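Local coordinates for myosin light chain (Saccharomyces cerevisiae, PDB 1M45), which serves as a light chain for class II and class V myosins by binding IQ motifs, and helps assemble the contractile ring during cytokinesis, at residues Phe89-Val102 and Val130-Ile142. Residues are numbered along the deposited sequence; the frame is centred on the assembly and turned at random.
Sequences FQVFDKESTGKVSV and VDSNGEIDYKKFI
Tyr-138 OH donates to Asp-93 OD2 over 2.6 Å along the anti lone pair, while Gly-98 N uses the syn lone pair of the same oxygen; Asp-93, an inferred calcium ligand, is thus engaged by protein donors here. Carboxylate and ring planes stand 89° apart, and a water joins the phenol oxygen to Gln-90 OE1. Aromatic packing fixes the ring further. Tyr-138 CG lies between its backbone N and carbonyl carbon (chi1 50°), which turns the ring between Phe-89 and Gly-98: Phe-89 CB sits over one face, 3.5 Å from the Tyr-138 ring centroid, and the peptide carbonyl of Gly-98 lies over the opposite face. The rings are nearly parallel (14°) but slid apart, and Tyr-138 CB lies over a face of the Phe-89 ring. Ile-142 CD1 packs 3.6 Å from Phe-89 CE1. Backbone pairing identifies the short antiparallel sheet that joins the two loops of an EF-hand pair: Val-100 N reaches Ile-136 O at 3.0 Å, and Ile-136 N returns to Val-100 O at 2.7 Å. Beyond it, Val-102 N meets Gly-134 O at 2.9 Å. In the loop before strand 135-137, Asp-131 OD1 accepts Asn-133 N, closing an Asx turn, and Glu-135 N from opposite faces of its plane.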
# COMPACT_ATOMS: atom_id res chain seq x y z
N PHE A 89 4.48 16.83 -1.17
CA PHE A 89 3.99 17.40 0.08
C PHE A 89 4.34 18.91 0.14
O PHE A 89 3.60 19.69 0.72
CB PHE A 89 4.57 16.68 1.30
CG PHE A 89 3.86 15.41 1.64
CD1 PHE A 89 4.27 14.20 1.12
CD2 PHE A 89 2.69 15.46 2.40
CE1 PHE A 89 3.59 13.03 1.44
CE2 PHE A 89 2.00 14.30 2.72
CZ PHE A 89 2.45 13.08 2.23
N GLN A 90 5.48 19.28 -0.44
CA GLN A 90 5.89 20.68 -0.37
C GLN A 90 4.87 21.55 -1.08
O GLN A 90 4.72 22.72 -0.76
CB GLN A 90 7.30 20.88 -0.89
CG GLN A 90 8.32 20.38 0.11
CD GLN A 90 9.77 20.52 -0.35
OE1 GLN A 90 10.70 20.30 0.43
NE2 GLN A 90 9.96 20.89 -1.62
N VAL A 91 4.13 20.95 -2.00
CA VAL A 91 3.06 21.67 -2.70
C VAL A 91 1.98 22.15 -1.72
O VAL A 91 1.37 23.22 -1.92
CB VAL A 91 2.48 20.81 -3.81
CG1 VAL A 91 1.18 21.41 -4.34
CG2 VAL A 91 3.50 20.64 -4.93
N PHE A 92 1.79 21.39 -0.65
CA PHE A 92 0.79 21.70 0.35
C PHE A 92 1.40 22.24 1.63
O PHE A 92 0.75 22.35 2.65
CB PHE A 92 -0.05 20.45 0.64
CG PHE A 92 -0.76 19.94 -0.58
CD1 PHE A 92 -0.08 19.18 -1.53
CD2 PHE A 92 -2.11 20.22 -0.77
CE1 PHE A 92 -0.73 18.73 -2.69
CE2 PHE A 92 -2.77 19.76 -1.91
CZ PHE A 92 -2.08 19.02 -2.88
N ASP A 93 2.69 22.59 1.57
CA ASP A 93 3.38 23.08 2.74
C ASP A 93 3.43 24.60 2.62
O ASP A 93 4.27 25.15 1.90
CB ASP A 93 4.77 22.48 2.81
CG ASP A 93 5.45 22.73 4.12
OD1 ASP A 93 5.11 23.69 4.86
OD2 ASP A 93 6.40 22.00 4.49
N LYS A 94 2.53 25.24 3.35
CA LYS A 94 2.32 26.67 3.24
C LYS A 94 3.55 27.50 3.65
O LYS A 94 3.97 28.40 2.91
CB LYS A 94 1.08 27.05 4.07
CG LYS A 94 0.73 28.53 4.07
CD LYS A 94 -0.72 28.77 4.44
CE LYS A 94 -1.12 28.07 5.72
NZ LYS A 94 -1.30 26.59 5.51
N GLU A 95 4.13 27.15 4.79
CA GLU A 95 5.26 27.88 5.35
C GLU A 95 6.57 27.10 5.27
O GLU A 95 7.55 27.44 5.93
CB GLU A 95 4.98 28.26 6.81
CG GLU A 95 3.60 28.84 7.06
CD GLU A 95 3.26 28.89 8.54
OE1 GLU A 95 3.98 29.59 9.29
OE2 GLU A 95 2.29 28.23 8.95
N SER A 96 6.58 26.03 4.48
CA SER A 96 7.79 25.22 4.35
C SER A 96 8.28 24.77 5.73
O SER A 96 9.47 24.85 6.04
CB SER A 96 8.88 26.01 3.61
OG SER A 96 8.45 26.41 2.32
N THR A 97 7.34 24.31 6.55
CA THR A 97 7.64 23.84 7.89
C THR A 97 7.87 22.33 7.96
O THR A 97 8.20 21.82 9.02
CB THR A 97 6.45 24.09 8.78
OG1 THR A 97 5.30 23.52 8.15
CG2 THR A 97 6.13 25.60 8.90
N GLY A 98 7.61 21.60 6.88
CA GLY A 98 7.76 20.15 6.97
C GLY A 98 6.47 19.52 7.46
O GLY A 98 6.43 18.36 7.77
N LYS A 99 5.41 20.31 7.53
CA LYS A 99 4.14 19.83 8.00
C LYS A 99 3.01 20.10 7.03
O LYS A 99 3.04 21.05 6.24
CB LYS A 99 3.80 20.46 9.37
CG LYS A 99 4.78 20.08 10.47
CD LYS A 99 4.35 20.61 11.81
CE LYS A 99 5.20 20.04 12.93
NZ LYS A 99 6.61 20.44 12.82
N VAL A 100 2.00 19.24 7.10
CA VAL A 100 0.80 19.38 6.30
C VAL A 100 -0.40 19.16 7.22
O VAL A 100 -0.34 18.35 8.14
CB VAL A 100 0.83 18.40 5.12
CG1 VAL A 100 -0.52 18.28 4.42
CG2 VAL A 100 1.90 18.85 4.12
N SER A 101 -1.49 19.90 6.97
CA SER A 101 -2.69 19.72 7.76
C SER A 101 -3.31 18.37 7.42
O SER A 101 -3.16 17.87 6.28
CB SER A 101 -3.71 20.83 7.51
OG SER A 101 -4.21 20.75 6.19
N VAL A 102 -3.96 17.76 8.41
CA VAL A 102 -4.62 16.48 8.19
C VAL A 102 -5.68 16.62 7.09
O VAL A 102 -5.89 15.69 6.30
CB VAL A 102 -5.16 15.87 9.49
CG1 VAL A 102 -6.23 16.74 10.12
CG2 VAL A 102 -5.72 14.49 9.22
N VAL A 130 -1.15 13.55 14.99
CA VAL A 130 -1.60 14.85 14.51
C VAL A 130 -1.38 15.82 15.68
O VAL A 130 -1.81 15.53 16.80
CB VAL A 130 -3.09 14.82 14.10
CG1 VAL A 130 -3.54 16.17 13.63
CG2 VAL A 130 -3.33 13.80 13.01
N ASP A 131 -0.70 16.94 15.42
CA ASP A 131 -0.37 17.87 16.49
C ASP A 131 -1.52 18.81 16.89
O ASP A 131 -2.65 18.70 16.37
CB ASP A 131 0.95 18.62 16.20
CG ASP A 131 0.82 19.63 15.09
OD1 ASP A 131 -0.31 20.08 14.79
OD2 ASP A 131 1.79 20.06 14.43
N SER A 132 -1.24 19.74 17.81
CA SER A 132 -2.27 20.64 18.32
C SER A 132 -2.78 21.63 17.27
O SER A 132 -3.75 22.36 17.51
CB SER A 132 -1.74 21.37 19.56
OG SER A 132 -0.60 22.17 19.24
N ASN A 133 -2.13 21.67 16.12
CA ASN A 133 -2.56 22.54 15.05
C ASN A 133 -3.23 21.71 13.95
O ASN A 133 -3.49 22.21 12.87
CB ASN A 133 -1.39 23.34 14.47
CG ASN A 133 -0.66 24.15 15.55
OD1 ASN A 133 0.22 23.63 16.26
ND2 ASN A 133 -1.04 25.40 15.69
N GLY A 134 -3.51 20.45 14.24
CA GLY A 134 -4.08 19.58 13.23
C GLY A 134 -3.10 19.26 12.12
O GLY A 134 -3.53 18.83 11.06
N GLU A 135 -1.79 19.36 12.39
CA GLU A 135 -0.76 19.07 11.38
C GLU A 135 0.03 17.79 11.58
O GLU A 135 0.17 17.28 12.70
CB GLU A 135 0.20 20.24 11.24
CG GLU A 135 -0.52 21.48 10.75
CD GLU A 135 0.43 22.58 10.34
OE1 GLU A 135 1.36 22.87 11.09
OE2 GLU A 135 0.25 23.14 9.24
N ILE A 136 0.59 17.29 10.47
CA ILE A 136 1.34 16.04 10.46
C ILE A 136 2.72 16.33 9.91
O ILE A 136 2.84 17.05 8.92
CB ILE A 136 0.62 15.04 9.52
CG1 ILE A 136 -0.69 14.57 10.15
CG2 ILE A 136 1.50 13.78 9.24
CD1 ILE A 136 -1.64 13.93 9.12
N ASP A 137 3.76 15.76 10.54
CA ASP A 137 5.13 15.86 10.04
C ASP A 137 5.20 14.89 8.86
O ASP A 137 5.14 13.69 9.06
CB ASP A 137 6.12 15.42 11.14
CG ASP A 137 7.56 15.58 10.70
OD1 ASP A 137 7.91 15.03 9.66
OD2 ASP A 137 8.40 16.28 11.32
N TYR A 138 5.29 15.41 7.64
CA TYR A 138 5.14 14.51 6.49
C TYR A 138 6.33 13.63 6.22
O TYR A 138 6.17 12.52 5.76
CB TYR A 138 4.69 15.21 5.23
CG TYR A 138 5.44 16.45 4.79
CD1 TYR A 138 6.65 16.34 4.11
CD2 TYR A 138 4.85 17.71 4.93
CE1 TYR A 138 7.29 17.48 3.62
CE2 TYR A 138 5.49 18.84 4.45
CZ TYR A 138 6.71 18.72 3.79
OH TYR A 138 7.33 19.86 3.34
N LYS A 139 7.53 14.11 6.54
CA LYS A 139 8.68 13.21 6.40
C LYS A 139 8.57 12.00 7.33
O LYS A 139 8.93 10.88 6.92
CB LYS A 139 10.00 13.93 6.68
CG LYS A 139 10.47 14.77 5.51
CD LYS A 139 11.85 15.34 5.81
CE LYS A 139 12.40 16.07 4.63
NZ LYS A 139 12.58 15.19 3.47
N LYS A 140 8.11 12.22 8.55
CA LYS A 140 7.91 11.13 9.49
C LYS A 140 6.80 10.21 9.00
O LYS A 140 6.90 8.98 9.09
CB LYS A 140 7.63 11.66 10.90
CG LYS A 140 7.37 10.55 11.89
CD LYS A 140 7.08 11.10 13.30
CE LYS A 140 7.20 9.98 14.35
NZ LYS A 140 6.24 8.84 14.12
N PHE A 141 5.74 10.81 8.46
CA PHE A 141 4.64 10.06 7.92
C PHE A 141 5.13 9.17 6.78
O PHE A 141 4.84 7.98 6.76
CB PHE A 141 3.54 11.02 7.45
CG PHE A 141 2.51 10.37 6.57
CD1 PHE A 141 1.52 9.56 7.14
CD2 PHE A 141 2.50 10.60 5.20
CE1 PHE A 141 0.54 8.95 6.30
CE2 PHE A 141 1.56 10.00 4.36
CZ PHE A 141 0.57 9.17 4.91
N ILE A 142 5.87 9.76 5.83
CA ILE A 142 6.39 8.99 4.70
C ILE A 142 7.26 7.84 5.19
O ILE A 142 7.17 6.71 4.67
CB ILE A 142 7.17 9.88 3.75
CG1 ILE A 142 6.20 10.87 3.08
CG2 ILE A 142 7.83 9.04 2.66
CD1 ILE A 142 6.94 12.10 2.46
O HOH W 1 10.00 20.10 3.43
O HOH W 2 3.53 24.25 10.33
O HOH W 3 8.59 16.80 7.35
O HOH W 4 1.65 23.28 6.35